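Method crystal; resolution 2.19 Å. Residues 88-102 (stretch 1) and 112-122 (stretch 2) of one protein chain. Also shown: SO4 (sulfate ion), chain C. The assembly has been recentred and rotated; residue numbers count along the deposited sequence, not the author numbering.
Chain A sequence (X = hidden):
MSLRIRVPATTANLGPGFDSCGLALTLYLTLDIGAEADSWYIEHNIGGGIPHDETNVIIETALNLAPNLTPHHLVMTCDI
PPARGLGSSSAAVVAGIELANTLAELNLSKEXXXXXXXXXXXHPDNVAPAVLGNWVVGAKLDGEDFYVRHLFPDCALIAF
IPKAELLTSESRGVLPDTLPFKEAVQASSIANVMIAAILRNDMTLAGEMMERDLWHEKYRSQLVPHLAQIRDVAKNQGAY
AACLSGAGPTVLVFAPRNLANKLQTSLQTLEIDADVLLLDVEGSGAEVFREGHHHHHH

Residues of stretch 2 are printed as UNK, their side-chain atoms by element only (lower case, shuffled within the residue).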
# COMPACT_ATOMS: atom_id res chain seq x y z
N SER A 88 -23.88 1.18 -17.76
CA SER A 88 -24.71 2.22 -18.34
C SER A 88 -25.86 2.55 -17.39
O SER A 88 -26.10 3.71 -17.04
CB SER A 88 -25.31 1.72 -19.67
OG SER A 88 -25.95 2.80 -20.34
N SER A 89 -26.56 1.50 -16.99
CA SER A 89 -27.64 1.66 -16.05
C SER A 89 -27.15 2.37 -14.77
O SER A 89 -27.80 3.30 -14.25
CB SER A 89 -28.24 0.30 -15.74
OG SER A 89 -29.04 0.36 -14.57
N SER A 90 -26.01 1.94 -14.27
CA SER A 90 -25.55 2.45 -12.98
C SER A 90 -25.06 3.90 -13.12
O SER A 90 -25.20 4.68 -12.19
CB SER A 90 -24.48 1.54 -12.37
OG SER A 90 -23.18 2.16 -12.38
N ALA A 91 -24.50 4.24 -14.27
CA ALA A 91 -24.09 5.63 -14.52
C ALA A 91 -25.30 6.59 -14.54
O ALA A 91 -25.19 7.74 -14.02
CB ALA A 91 -23.30 5.75 -15.82
N ALA A 92 -26.44 6.11 -15.07
CA ALA A 92 -27.66 6.92 -15.13
C ALA A 92 -28.22 7.16 -13.73
O ALA A 92 -28.60 8.30 -13.40
CB ALA A 92 -28.73 6.28 -16.10
N VAL A 93 -28.22 6.13 -12.89
CA VAL A 93 -28.66 6.26 -11.50
C VAL A 93 -27.77 7.28 -10.74
O VAL A 93 -28.27 8.21 -10.11
CB VAL A 93 -28.65 4.90 -10.77
CG1 VAL A 93 -28.80 5.11 -9.26
CG2 VAL A 93 -29.74 3.94 -11.33
N VAL A 94 -26.46 7.10 -10.83
CA VAL A 94 -25.52 8.06 -10.24
C VAL A 94 -25.74 9.49 -10.78
O VAL A 94 -25.71 10.44 -10.03
CB VAL A 94 -24.06 7.58 -10.43
CG1 VAL A 94 -23.03 8.69 -10.02
CG2 VAL A 94 -23.85 6.28 -9.68
N ALA A 95 -25.96 9.62 -12.08
CA ALA A 95 -26.24 10.93 -12.68
C ALA A 95 -27.51 11.59 -12.11
O ALA A 95 -27.52 12.81 -11.88
CB ALA A 95 -26.32 10.80 -14.18
N GLY A 96 -28.55 10.80 -11.86
CA GLY A 96 -29.78 11.29 -11.26
C GLY A 96 -29.57 11.73 -9.84
O GLY A 96 -30.14 12.72 -9.39
N ILE A 97 -28.75 10.98 -9.11
CA ILE A 97 -28.38 11.39 -7.77
C ILE A 97 -27.66 12.74 -7.78
O ILE A 97 -27.95 13.62 -6.96
CB ILE A 97 -27.54 10.31 -7.11
CG1 ILE A 97 -28.41 9.07 -6.87
CG2 ILE A 97 -26.94 10.80 -5.80
CD1 ILE A 97 -27.59 7.79 -6.56
N GLU A 98 -26.74 12.92 -8.73
CA GLU A 98 -25.96 14.17 -8.81
C GLU A 98 -26.88 15.33 -9.21
O GLU A 98 -26.74 16.44 -8.69
CB GLU A 98 -24.83 14.04 -9.83
CG GLU A 98 -23.76 13.05 -9.41
CD GLU A 98 -22.75 13.67 -8.45
OE1 GLU A 98 -23.14 14.36 -7.49
OE2 GLU A 98 -21.56 13.45 -8.67
N LEU A 99 -27.80 15.06 -10.12
CA LEU A 99 -28.81 16.06 -10.50
C LEU A 99 -29.60 16.57 -9.28
O LEU A 99 -29.64 17.77 -9.02
CB LEU A 99 -29.74 15.51 -11.57
CG LEU A 99 -30.71 16.47 -12.27
CD1 LEU A 99 -29.98 17.41 -13.21
CD2 LEU A 99 -31.74 15.64 -13.04
N ALA A 100 -30.17 15.66 -8.51
CA ALA A 100 -30.99 16.02 -7.37
C ALA A 100 -30.16 16.72 -6.31
O ALA A 100 -30.61 17.72 -5.69
CB ALA A 100 -31.65 14.78 -6.78
N ASN A 101 -28.98 16.16 -6.06
CA ASN A 101 -28.09 16.70 -5.07
C ASN A 101 -27.72 18.13 -5.42
O ASN A 101 -27.61 18.98 -4.54
CB ASN A 101 -26.82 15.86 -4.96
CG ASN A 101 -25.86 16.42 -3.93
OD1 ASN A 101 -26.14 16.42 -2.73
ND2 ASN A 101 -24.72 16.92 -4.39
N THR A 102 -27.52 18.40 -6.71
CA THR A 102 -27.17 19.76 -7.07
C THR A 102 -28.41 20.69 -7.11
O THR A 102 -28.43 21.70 -6.40
CB THR A 102 -26.26 19.84 -8.33
OG1 THR A 102 -25.03 19.18 -8.02
CG2 THR A 102 -25.92 21.27 -8.68
N UNK A 112 -22.75 8.91 1.14
CA UNK A 112 -24.23 8.84 1.09
C UNK A 112 -24.68 8.54 -0.32
O UNK A 112 -25.59 7.76 -0.53
c UNK A 112 -24.90 10.13 1.61
o UNK A 112 -24.63 12.65 3.65
c UNK A 112 -24.88 10.29 3.14
o UNK A 112 -26.65 11.76 3.85
c UNK A 112 -25.42 11.67 3.59
N UNK A 113 -24.03 9.16 -1.30
CA UNK A 113 -24.33 8.92 -2.70
C UNK A 113 -24.15 7.45 -3.09
O UNK A 113 -24.94 6.92 -3.88
c UNK A 113 -22.80 13.55 -4.02
c UNK A 113 -23.78 11.28 -3.53
c UNK A 113 -22.79 12.07 -4.40
c UNK A 113 -23.47 9.79 -3.60
n UNK A 113 -21.83 14.32 -4.85
N UNK A 114 -23.09 6.83 -2.56
CA UNK A 114 -22.82 5.42 -2.81
C UNK A 114 -23.91 4.63 -2.14
O UNK A 114 -24.53 3.77 -2.78
c UNK A 114 -20.28 5.56 -3.15
c UNK A 114 -21.40 4.92 -2.33
c UNK A 114 -21.30 3.40 -2.42
N UNK A 115 -24.15 4.92 -0.85
CA UNK A 115 -25.19 4.19 -0.13
C UNK A 115 -26.49 4.21 -0.91
O UNK A 115 -27.16 3.17 -1.04
n UNK A 115 -29.41 7.57 2.11
n UNK A 115 -29.99 5.37 1.95
c UNK A 115 -27.40 4.63 3.04
c UNK A 115 -29.10 6.30 2.27
c UNK A 115 -26.60 3.91 1.96
c UNK A 115 -25.44 4.71 1.30
n UNK A 115 -27.88 5.98 2.74
N UNK A 116 -26.83 5.38 -1.46
CA UNK A 116 -28.13 5.60 -2.10
C UNK A 116 -28.19 4.87 -3.43
O UNK A 116 -29.20 4.23 -3.76
c UNK A 116 -29.55 7.33 -3.32
c UNK A 116 -28.70 7.80 -0.96
c UNK A 116 -28.60 9.32 -0.98
c UNK A 116 -28.42 7.11 -2.31
N UNK A 117 -27.11 4.97 -4.20
CA UNK A 117 -27.05 4.30 -5.50
C UNK A 117 -27.07 2.78 -5.37
O UNK A 117 -27.67 2.08 -6.20
c UNK A 117 -25.82 4.77 -6.30
N UNK A 118 -26.44 2.27 -4.32
CA UNK A 118 -26.35 0.82 -4.10
C UNK A 118 -27.71 0.24 -3.68
O UNK A 118 -28.12 -0.83 -4.14
c UNK A 118 -25.26 0.50 -3.05
N UNK A 119 -28.41 0.98 -2.82
CA UNK A 119 -29.79 0.66 -2.42
C UNK A 119 -30.71 0.59 -3.64
O UNK A 119 -31.54 -0.32 -3.75
c UNK A 119 -31.85 2.45 0.41
c UNK A 119 -30.27 1.70 -1.41
o UNK A 119 -32.97 3.04 0.39
c UNK A 119 -31.57 1.40 -0.68
o UNK A 119 -30.97 2.69 1.29
N UNK A 120 -30.56 1.53 -4.57
CA UNK A 120 -31.35 1.52 -5.80
C UNK A 120 -31.00 0.33 -6.68
O UNK A 120 -31.90 -0.36 -7.20
c UNK A 120 -31.84 2.65 -8.01
c UNK A 120 -31.52 5.36 -6.59
c UNK A 120 -31.18 2.81 -6.64
c UNK A 120 -31.78 4.01 -5.89
N UNK A 121 -29.70 0.09 -6.87
CA UNK A 121 -29.29 -0.96 -7.80
C UNK A 121 -29.31 -2.38 -7.22
O UNK A 121 -29.40 -3.35 -7.98
o UNK A 121 -29.61 0.16 -10.96
c UNK A 121 -27.91 0.60 -9.30
c UNK A 121 -27.92 -0.65 -8.39
c UNK A 121 -28.38 0.32 -10.72
o UNK A 121 -27.53 0.27 -11.60
N UNK A 122 -29.25 -2.49 -5.89
CA UNK A 122 -29.24 -3.78 -5.23
C UNK A 122 -27.85 -4.37 -5.03
O UNK A 122 -27.70 -5.43 -4.41
S SO4 C . -25.15 -2.46 -17.83
O1 SO4 C . -24.07 -2.73 -16.86
O2 SO4 C . -25.30 -3.68 -18.60
O3 SO4 C . -26.42 -2.13 -17.18
O4 SO4 C . -24.79 -1.35 -18.69

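Position 112 carries three carbons, the third bearing two oxygens. The side chain is out of reach of stretch 1 and makes no contact with it; the carboxylate after two methylenes makes it Glu 112.

Position 113 has four carbons in a row ending in a nitrogen. The chain is almost fully extended, and it runs along the first helix beside Ile 97 and Asn 101 until its terminal nitrogen lies 2.9 Å from OE1 of Glu 98. This is Lys 113, and the contact from NZ to OE1 is both a hydrogen bond and a salt bridge. Its aliphatic part is used as well: CG lies 3.9 Å from Ile 97 CG2, and CE 3.9 Å from Asn 101 ND2.

Position 114 shows one carbon carrying two more, and its CA-to-CB bond points away from stretch 1. A beta-branched fork of three carbons is Val 114, buried against other parts of the protein.

At position 115 three carbons lead to a nitrogen and then to a carbon holding two further nitrogens, and none of them reaches stretch 1. The group at the end is the guanidinium of Arg 115.

Position 116 has four carbons, forked at the first, with one arm two carbons long. It points toward the first helix, where a carbon of the fork lies near CD1 of Ile 97. This is Ile 116, and its CG2 meets that CD1 at 3.8 Å.

Position 117 has a single side-chain carbon, directed toward the first helix and touching Val 93, Val 94 and Ile 97. One carbon means Ala 117. Its CB is 3.5 Å from Ile 97 CD1 and 4.2 Å from both Val 93 CG1 and Val 94 CG2, so one methyl touches three residues. Here the backbones come close, with the CA atoms of Val 94 and Ala 117 6.2 Å apart.

Position 118 also has one carbon, but directed away from the first helix: Ala 118, buried on another face.

Position 119 repeats the pattern of three carbons and two terminal oxygens, exposed and out of reach of stretch 1. It is Glu 119; its OE1 instead forms a salt bridge with NH1 of Arg 115 at 2.9 Å, one turn back.

Position 120 is another four-carbon fork with a long arm. Though exposed, it points toward stretch 1 and meets Val 93. This is Ile 120, with CD1 3.8 Å from Val 93 CG1.

Position 121 has three carbons and a carboxylate, folded back beside Ser 89, Ser 90 and Val 93. In Glu 121, OE1 accepts a weak hydrogen bond from Ser 89 OG at 3.3 Å, while OE2 lies 3.8 Å from Val 93 CG2.

Position 122 has no side chain. Its positive phi, where a CB would jam against the preceding carbonyl oxygen, identifies Gly 122, the first residue to leave the helix.

The rules are simple. Helices crossing at 132°, with axes 9.9 Å apart at closest, meet through positions 113, 116, 117, 120 and 121, a three-and-four spacing. A small alanine lies at the tight centre, branched aliphatics pack around it, and charged residues with long side chains close the two ends.

Stretch 2 (112-122) EKVRIAAEIEG
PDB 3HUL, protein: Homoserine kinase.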